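Local coordinates for sorbitol-6-phosphate dehydrogenase (Erwinia amylovora CFBP1430, PDB 5O3Z), which catalyses, as a short-chain dehydrogenase/reductase, the oxidation of sorbitol 6-phosphate at its second carbon, the sorbitol-6-phosphate 2-dehydrogenase reaction, at the interface of chains A and B and the interface of chains A and C. Residues are numbered along the deposited sequence; one frame, centred on the assembly and turned at random. Chains: chain A/B/C, Sorbitol-6-phosphate dehydrogenase.

Contact 1: the interface of chains A and B. Residues chain A 237, 240-241, 249, 254; chain B 237, 240-241, 249, 254.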
# COMPACT_ATOMS: atom_id res chain seq x y z
N VAL A 237 14.12 -9.97 -13.67
CA VAL A 237 13.97 -9.21 -12.45
C VAL A 237 14.83 -9.82 -11.31
O VAL A 237 15.51 -9.11 -10.54
CB VAL A 237 12.47 -9.20 -12.04
CG1 VAL A 237 12.27 -8.60 -10.67
CG2 VAL A 237 11.59 -8.47 -13.06
N PHE A 240 18.37 -8.76 -11.67
CA PHE A 240 18.67 -7.40 -11.40
C PHE A 240 18.76 -7.24 -9.92
O PHE A 240 19.79 -6.74 -9.40
CB PHE A 240 17.64 -6.42 -12.04
CG PHE A 240 17.85 -5.03 -11.58
CD1 PHE A 240 19.01 -4.34 -11.94
CD2 PHE A 240 17.01 -4.47 -10.64
CE1 PHE A 240 19.27 -3.06 -11.45
CE2 PHE A 240 17.25 -3.21 -10.15
CZ PHE A 240 18.39 -2.50 -10.56
N TYR A 241 17.71 -7.68 -9.17
CA TYR A 241 17.75 -7.53 -7.68
C TYR A 241 18.85 -8.37 -6.97
O TYR A 241 19.35 -8.05 -5.89
CB TYR A 241 16.34 -7.64 -7.03
CG TYR A 241 15.43 -6.42 -7.39
CD1 TYR A 241 15.44 -5.28 -6.61
CD2 TYR A 241 14.62 -6.42 -8.48
CE1 TYR A 241 14.67 -4.13 -6.96
CE2 TYR A 241 13.83 -5.32 -8.81
CZ TYR A 241 13.84 -4.20 -8.05
OH TYR A 241 13.06 -3.10 -8.31
N CYS A 249 18.53 -1.27 -2.59
CA CYS A 249 17.16 -1.71 -2.51
C CYS A 249 17.06 -2.88 -1.56
O CYS A 249 17.74 -3.94 -1.75
CB CYS A 249 16.62 -2.10 -3.91
SG CYS A 249 16.54 -0.66 -5.07
N ILE A 254 8.34 -6.84 -5.24
CA ILE A 254 8.55 -6.34 -6.60
C ILE A 254 7.50 -6.96 -7.51
O ILE A 254 7.45 -8.16 -7.69
CB ILE A 254 9.95 -6.74 -7.07
CG1 ILE A 254 11.04 -6.13 -6.25
CG2 ILE A 254 10.14 -6.38 -8.50
CD1 ILE A 254 10.98 -4.61 -5.95
N VAL B 237 18.78 1.72 -11.33
CA VAL B 237 17.39 1.22 -11.38
C VAL B 237 16.72 1.64 -12.66
O VAL B 237 15.97 0.87 -13.28
CB VAL B 237 16.60 1.67 -10.15
CG1 VAL B 237 15.17 1.24 -10.26
CG2 VAL B 237 17.25 1.09 -8.89
N PHE B 240 17.70 -0.54 -15.59
CA PHE B 240 16.94 -1.81 -15.58
C PHE B 240 15.49 -1.61 -16.07
O PHE B 240 15.03 -2.26 -17.04
CB PHE B 240 17.01 -2.59 -14.24
CG PHE B 240 16.13 -3.83 -14.27
CD1 PHE B 240 16.51 -4.94 -14.95
CD2 PHE B 240 14.88 -3.82 -13.67
CE1 PHE B 240 15.68 -6.01 -15.11
CE2 PHE B 240 14.05 -4.90 -13.78
CZ PHE B 240 14.45 -6.02 -14.51
N TYR B 241 14.76 -0.68 -15.42
CA TYR B 241 13.35 -0.55 -15.81
C TYR B 241 13.27 0.02 -17.22
O TYR B 241 12.35 -0.35 -17.96
CB TYR B 241 12.53 0.21 -14.74
CG TYR B 241 12.24 -0.69 -13.55
CD1 TYR B 241 11.19 -1.59 -13.61
CD2 TYR B 241 13.07 -0.71 -12.42
CE1 TYR B 241 10.92 -2.45 -12.56
CE2 TYR B 241 12.81 -1.57 -11.35
CZ TYR B 241 11.72 -2.44 -11.46
OH TYR B 241 11.42 -3.28 -10.39
N CYS B 249 6.90 -5.22 -16.45
CA CYS B 249 6.62 -4.38 -15.28
C CYS B 249 6.11 -3.04 -15.78
O CYS B 249 6.78 -2.44 -16.62
CB CYS B 249 7.88 -4.18 -14.48
SG CYS B 249 8.61 -5.76 -13.85
N ILE B 254 8.87 2.56 -7.66
CA ILE B 254 10.01 1.70 -7.32
C ILE B 254 10.81 2.35 -6.24
O ILE B 254 11.33 3.44 -6.44
CB ILE B 254 10.88 1.44 -8.56
CG1 ILE B 254 10.08 0.86 -9.74
CG2 ILE B 254 12.01 0.52 -8.24
CD1 ILE B 254 9.53 -0.55 -9.60

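Contact 2: the interface of chains A and C. Residues chain A 99, 101-102, 104-106, 109, 156; chain C 121, 125, 168, 172, 175.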
# COMPACT_ATOMS: atom_id res chain seq x y z
N ALA A 99 -10.69 -23.63 -2.45
CA ALA A 99 -11.96 -24.07 -1.87
C ALA A 99 -12.48 -22.89 -1.05
O ALA A 99 -11.67 -22.23 -0.36
CB ALA A 99 -11.77 -25.27 -0.95
N ILE A 101 -13.93 -20.80 2.03
CA ILE A 101 -13.58 -20.94 3.46
C ILE A 101 -14.45 -22.01 4.17
O ILE A 101 -13.94 -22.80 4.99
CB ILE A 101 -13.61 -19.57 4.19
CG1 ILE A 101 -13.18 -19.71 5.65
CG2 ILE A 101 -15.00 -18.95 4.18
CD1 ILE A 101 -11.77 -20.22 5.90
N THR A 102 -15.74 -22.08 3.81
CA THR A 102 -16.69 -23.00 4.48
C THR A 102 -16.40 -24.51 4.19
O THR A 102 -16.98 -25.36 4.85
CB THR A 102 -18.17 -22.63 4.16
OG1 THR A 102 -18.32 -22.45 2.74
CG2 THR A 102 -18.59 -21.31 4.88
N PHE A 104 -12.79 -25.35 3.45
CA PHE A 104 -11.33 -25.29 3.25
C PHE A 104 -10.75 -26.07 4.38
O PHE A 104 -11.15 -25.86 5.50
CB PHE A 104 -10.78 -23.83 3.23
CG PHE A 104 -9.39 -23.71 2.65
CD1 PHE A 104 -8.29 -24.28 3.30
CD2 PHE A 104 -9.17 -23.05 1.45
CE1 PHE A 104 -7.03 -24.20 2.76
CE2 PHE A 104 -7.91 -22.97 0.92
CZ PHE A 104 -6.84 -23.55 1.56
N ARG A 105 -9.81 -26.97 4.10
CA ARG A 105 -9.37 -27.95 5.10
C ARG A 105 -8.18 -27.46 5.86
O ARG A 105 -7.29 -26.91 5.27
CB ARG A 105 -8.94 -29.22 4.40
CG ARG A 105 -10.07 -29.96 3.73
CD ARG A 105 -9.50 -30.74 2.57
NE ARG A 105 -9.87 -32.13 2.71
CZ ARG A 105 -9.25 -33.12 2.08
NH1 ARG A 105 -8.25 -32.88 1.20
NH2 ARG A 105 -9.66 -34.36 2.30
N LEU A 106 -8.11 -27.78 7.15
CA LEU A 106 -6.99 -27.42 7.97
C LEU A 106 -5.68 -28.03 7.52
O LEU A 106 -4.64 -27.40 7.62
CB LEU A 106 -7.27 -27.79 9.45
CG LEU A 106 -6.14 -27.45 10.41
CD1 LEU A 106 -5.66 -25.98 10.30
CD2 LEU A 106 -6.51 -27.76 11.86
N PHE A 109 -4.43 -25.83 4.79
CA PHE A 109 -4.07 -24.51 5.27
C PHE A 109 -2.73 -24.64 5.94
O PHE A 109 -1.79 -23.90 5.70
CB PHE A 109 -5.09 -24.02 6.29
CG PHE A 109 -4.86 -22.60 6.71
CD1 PHE A 109 -5.31 -21.58 5.90
CD2 PHE A 109 -4.18 -22.31 7.87
CE1 PHE A 109 -5.14 -20.28 6.30
CE2 PHE A 109 -3.94 -21.02 8.22
CZ PHE A 109 -4.40 -20.01 7.42
N SER A 156 -7.67 -18.92 0.57
CA SER A 156 -7.24 -18.42 1.87
C SER A 156 -5.87 -18.89 2.34
O SER A 156 -5.09 -18.10 2.87
CB SER A 156 -8.34 -18.65 2.92
OG SER A 156 -8.46 -20.02 3.28
N PHE C 121 -8.11 -18.68 11.27
CA PHE C 121 -8.76 -19.47 10.21
C PHE C 121 -9.89 -20.38 10.71
O PHE C 121 -11.01 -20.36 10.20
CB PHE C 121 -7.67 -20.25 9.44
CG PHE C 121 -8.17 -21.35 8.56
CD1 PHE C 121 -8.55 -21.10 7.23
CD2 PHE C 121 -8.15 -22.67 9.01
CE1 PHE C 121 -8.99 -22.12 6.40
CE2 PHE C 121 -8.62 -23.67 8.21
CZ PHE C 121 -9.06 -23.40 6.92
N ARG C 125 -13.80 -19.86 10.13
CA ARG C 125 -14.52 -20.85 9.29
C ARG C 125 -15.78 -21.34 10.06
O ARG C 125 -16.92 -21.33 9.52
CB ARG C 125 -13.56 -22.03 8.96
CG ARG C 125 -14.16 -23.11 8.05
CD ARG C 125 -13.11 -24.17 7.81
NE ARG C 125 -12.88 -24.98 9.00
CZ ARG C 125 -12.06 -26.02 9.11
NH1 ARG C 125 -11.31 -26.42 8.10
NH2 ARG C 125 -11.98 -26.67 10.29
N LEU C 168 -5.33 -13.31 5.09
CA LEU C 168 -6.49 -14.10 5.44
C LEU C 168 -7.81 -13.26 5.54
O LEU C 168 -8.87 -13.61 4.96
CB LEU C 168 -6.19 -14.92 6.75
CG LEU C 168 -7.33 -15.80 7.27
CD1 LEU C 168 -7.89 -16.79 6.29
CD2 LEU C 168 -6.90 -16.51 8.54
N LEU C 172 -11.01 -14.04 3.26
CA LEU C 172 -12.27 -14.28 3.97
C LEU C 172 -13.34 -13.30 3.52
O LEU C 172 -14.51 -13.67 3.27
CB LEU C 172 -12.03 -14.09 5.49
CG LEU C 172 -11.29 -15.11 6.29
CD1 LEU C 172 -11.09 -14.75 7.76
CD2 LEU C 172 -12.00 -16.47 6.20
N ASP C 175 -14.59 -14.31 0.13
CA ASP C 175 -15.39 -15.54 0.19
C ASP C 175 -16.73 -15.27 0.86
O ASP C 175 -17.75 -15.86 0.53
CB ASP C 175 -14.69 -16.63 1.01
CG ASP C 175 -13.61 -17.33 0.25
OD1 ASP C 175 -13.17 -16.78 -0.81
OD2 ASP C 175 -13.16 -18.42 0.69
O HOH W 1 -10.53 -29.20 8.16
O HOH W 2 -10.55 -19.72 0.87

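Contact 3: the interface of chains A and C. Residues chain A 166-168, 170-171, 174; chain C 149-153, 155-156, 159-160, 163.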
# COMPACT_ATOMS: atom_id res chain seq x y z
N VAL A 166 5.70 -11.74 2.62
CA VAL A 166 6.08 -10.32 2.52
C VAL A 166 6.55 -9.84 3.84
O VAL A 166 7.58 -9.22 3.94
CB VAL A 166 4.92 -9.46 2.02
CG1 VAL A 166 5.33 -7.96 2.08
CG2 VAL A 166 4.53 -9.95 0.63
N GLY A 167 5.77 -10.16 4.86
CA GLY A 167 6.15 -9.82 6.25
C GLY A 167 7.52 -10.37 6.65
O GLY A 167 8.34 -9.67 7.24
N LEU A 168 7.74 -11.65 6.33
CA LEU A 168 9.05 -12.26 6.63
C LEU A 168 10.17 -11.58 5.86
O LEU A 168 11.17 -11.17 6.45
CB LEU A 168 9.02 -13.76 6.38
CG LEU A 168 10.34 -14.44 6.68
CD1 LEU A 168 10.83 -14.18 8.10
CD2 LEU A 168 10.22 -15.88 6.43
N GLN A 170 10.27 -8.41 4.93
CA GLN A 170 10.61 -7.13 5.49
C GLN A 170 11.41 -7.26 6.82
O GLN A 170 12.37 -6.52 7.04
CB GLN A 170 9.34 -6.25 5.69
CG GLN A 170 8.64 -5.95 4.39
CD GLN A 170 7.43 -5.03 4.59
OE1 GLN A 170 7.28 -4.43 5.62
NE2 GLN A 170 6.58 -4.96 3.58
N SER A 171 10.97 -8.15 7.71
CA SER A 171 11.69 -8.39 8.94
C SER A 171 13.13 -8.90 8.62
O SER A 171 14.08 -8.45 9.26
CB SER A 171 11.02 -9.46 9.81
OG SER A 171 9.93 -8.90 10.52
N LEU A 174 15.32 -6.13 7.58
CA LEU A 174 15.73 -5.24 8.64
C LEU A 174 16.78 -5.93 9.55
O LEU A 174 17.70 -5.28 10.09
CB LEU A 174 14.55 -4.73 9.48
CG LEU A 174 13.47 -3.86 8.78
CD1 LEU A 174 12.41 -3.54 9.82
CD2 LEU A 174 14.10 -2.63 8.24
N LYS C 149 1.69 -4.37 9.01
CA LYS C 149 1.82 -3.38 7.95
C LYS C 149 3.25 -3.11 7.52
O LYS C 149 3.48 -2.76 6.38
CB LYS C 149 1.27 -2.00 8.44
CG LYS C 149 -0.24 -1.94 8.66
CD LYS C 149 -1.06 -2.15 7.44
CE LYS C 149 -0.84 -1.08 6.42
NZ LYS C 149 -2.02 -1.06 5.53
N VAL C 150 4.16 -3.15 8.46
CA VAL C 150 5.57 -2.90 8.26
C VAL C 150 6.34 -3.96 9.11
O VAL C 150 6.07 -4.10 10.32
CB VAL C 150 5.96 -1.47 8.67
CG1 VAL C 150 5.71 -1.23 10.14
CG2 VAL C 150 7.44 -1.21 8.35
N GLY C 151 7.20 -4.72 8.46
CA GLY C 151 8.11 -5.64 9.13
C GLY C 151 8.78 -5.06 10.37
O GLY C 151 9.15 -3.91 10.40
N SER C 152 8.84 -5.87 11.41
CA SER C 152 9.40 -5.51 12.71
C SER C 152 10.74 -6.20 12.79
O SER C 152 10.84 -7.41 12.60
CB SER C 152 8.52 -5.99 13.87
OG SER C 152 9.07 -5.61 15.13
N LYS C 153 11.76 -5.38 13.02
CA LYS C 153 13.12 -5.81 13.28
C LYS C 153 13.14 -6.74 14.51
O LYS C 153 12.57 -6.42 15.52
CB LYS C 153 14.00 -4.60 13.53
CG LYS C 153 15.47 -5.01 13.52
CD LYS C 153 16.45 -3.89 13.67
CE LYS C 153 17.83 -4.53 13.85
NZ LYS C 153 18.95 -3.55 13.71
N ASN C 155 11.54 -9.48 14.88
CA ASN C 155 10.24 -10.08 15.15
C ASN C 155 9.70 -10.69 13.88
O ASN C 155 8.52 -10.54 13.58
CB ASN C 155 9.22 -9.07 15.83
CG ASN C 155 9.45 -8.88 17.33
OD1 ASN C 155 9.01 -9.68 18.15
ND2 ASN C 155 10.11 -7.80 17.69
N SER C 156 10.53 -11.48 13.18
CA SER C 156 10.08 -12.20 11.99
C SER C 156 8.84 -13.12 12.17
O SER C 156 7.99 -13.20 11.30
CB SER C 156 11.25 -12.93 11.35
OG SER C 156 11.96 -13.67 12.36
N SER C 159 5.76 -10.52 12.63
CA SER C 159 5.39 -9.93 11.34
C SER C 159 4.91 -10.91 10.29
O SER C 159 3.92 -10.71 9.58
CB SER C 159 6.50 -9.12 10.75
OG SER C 159 6.50 -7.85 11.34
N ALA C 160 5.59 -12.02 10.17
CA ALA C 160 5.13 -13.04 9.23
C ALA C 160 3.70 -13.45 9.54
O ALA C 160 2.83 -13.56 8.62
CB ALA C 160 6.08 -14.26 9.31
N PHE C 163 1.25 -10.11 9.03
CA PHE C 163 1.05 -9.92 7.58
C PHE C 163 0.13 -10.95 7.07
O PHE C 163 -0.75 -10.67 6.24
CB PHE C 163 2.32 -9.92 6.74
CG PHE C 163 3.00 -8.56 6.63
CD1 PHE C 163 3.63 -8.02 7.73
CD2 PHE C 163 3.11 -7.94 5.44
CE1 PHE C 163 4.27 -6.81 7.66
CE2 PHE C 163 3.79 -6.74 5.31
CZ PHE C 163 4.38 -6.19 6.42

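Contact 1: the interface of chains A and B
With CG anti to the backbone N (chi1 171° in A:Phe240), A:Phe240 and B:Phe240 swing off their helices 231-242 to meet across the two-fold, while in the next residue CG lies anti to the carbonyl carbon (chi1 -68° in A:Tyr241), sending the phenol toward the same axis. The two phenylalanine rings stack almost parallel, 8° between planes, with centroids 4.5 Å apart. They are slipped, so that A:Phe240 CB sits over the face of the B:Phe240 ring, 3.6 Å from its centroid, and B:Phe240 CB answers over the A:Phe240 ring. A flat hydrocarbon ring suits this place because it can lie against its copy without any polar group to satisfy. The tip carbon CZ of B:Phe240 rests 3.8 Å from A:Val237 CA, where the small valine also offers its CG2 methyl. The tyrosines cross at about a right angle. A:Tyr241 is held between A:Ile254 CG1 and A:Phe240 CD2, and B:Tyr241 between B:Ile254 CG1 and B:Phe240 CD2, which should limit ring rotation. A phenol hydroxyl can donate or accept, so two identical ones can pair across a two-fold: each lies in plane at the opposite ring's edge, and A:Tyr241 OH and B:Tyr241 OH share a hydrogen bond of 2.7 Å.

Contact 2: the interface of chains A and C
Helices 106-133 and 156-176, the pair of long helices through which short-chain dehydrogenases typically dimerise, meet here, with the 3-10 turn 101-103 of chain A clasped against chain C. C:Phe121 is the central plug. With CG anti to its backbone N (chi1 166°), its ring stacks on A:Phe109, the two side chains reaching tip to tip with centroids 4.2 Å apart and planes 14° off parallel. A:Ile101 slides past it in the opposite direction, and its end methyl CD1 lies 3.4 Å from C:Phe121 CE1. A:Ile101 CG1 and C:Leu172 CD2 are pressed to 3.5 Å, so the branched chain packs between ring and leucine. Polar groups pin the backbone around this apolar core. C:Asp175 accepts a hydrogen bond from the amide N of A:Ile101 through the anti lone pair of OD2, at 2.8 Å; its short carboxylate suits so near an amide. The same OD2 holds a water that also contacts A:Ala99 O and A:Ser156 N. C:Arg125, extended but bent at chi3 (72°), is long enough to reach past the apolar core, and its NH1 donates to A:Phe104 O at 2.7 Å, in the carbonyl plane. A second water, 2.9 Å from C:Arg125 NH1, also bonds A:Leu106 N. The patch thus fastens the start of one subunit's long helix to its partner, probably stabilising the dimer.

Contact 3: the interface of chains A and C
Hydrogen bonds tie helix 156-176 of chain A to the loop of chain C that leads into its own copy of that helix, the one bearing the YxxxK catalytic motif. A:Gln170, extended beyond CG, reaches across so that its side-chain OE1 accepts a hydrogen bond from C:Gly151 N at 2.9 Å, almost straight (176° at H) although the donor lies above the amide plane. A:Ser171 is short enough to sit against the loop, and its OG donates to C:Ser152 O at 2.7 Å. Behind it, C:Ser152 N donates to C:Ser159 OG at 3.1 Å, which probably helps to hold the loop. Among ring contacts, C:Phe163 turns a face to A:Gly167, whose CA stands 3.5 Å from the ring centroid; having no side chain, glycine lets its backbone lie on the ring. The A:Gln170 amide stands nearly upright, 83° between planes, just beyond the CZ/CE2 end of the ring and raised toward the face that A:Gly167 occupies. In the apolar packing, A:Leu174 (CG anti to the carbonyl carbon, chi1 -63°) sends CD1 to 3.3 Å from C:Gly151 O and near C:Lys153 N, while its CB packs on the first side-chain carbons of C:Lys153. Toward the start of the chain C helix, A:Leu168, with CG anti to its backbone N, brings methyl CD1 to 3.5 Å from C:Ser156 CB.

Contact 2 and contact 3 belong to one two-fold interface, their centres about 23 Å apart, and both draw on helix 156-176: A:Ser156 meets C:Leu168 in contact 2, and A:Leu168 meets C:Ser156 in contact 3. Contact 1 lies on a separate two-fold interface, to which helix 231-242 and strand 253-256 (chain A) contribute, about 21 Å from contact 3 and 34 Å from contact 2. Chain A therefore joins two partners through different surfaces, consistent with the four-copy deposited assembly and the tetramers common in this family. Because contact 3 grips the segment entering the catalytic helix, assembly may help to steady the active site.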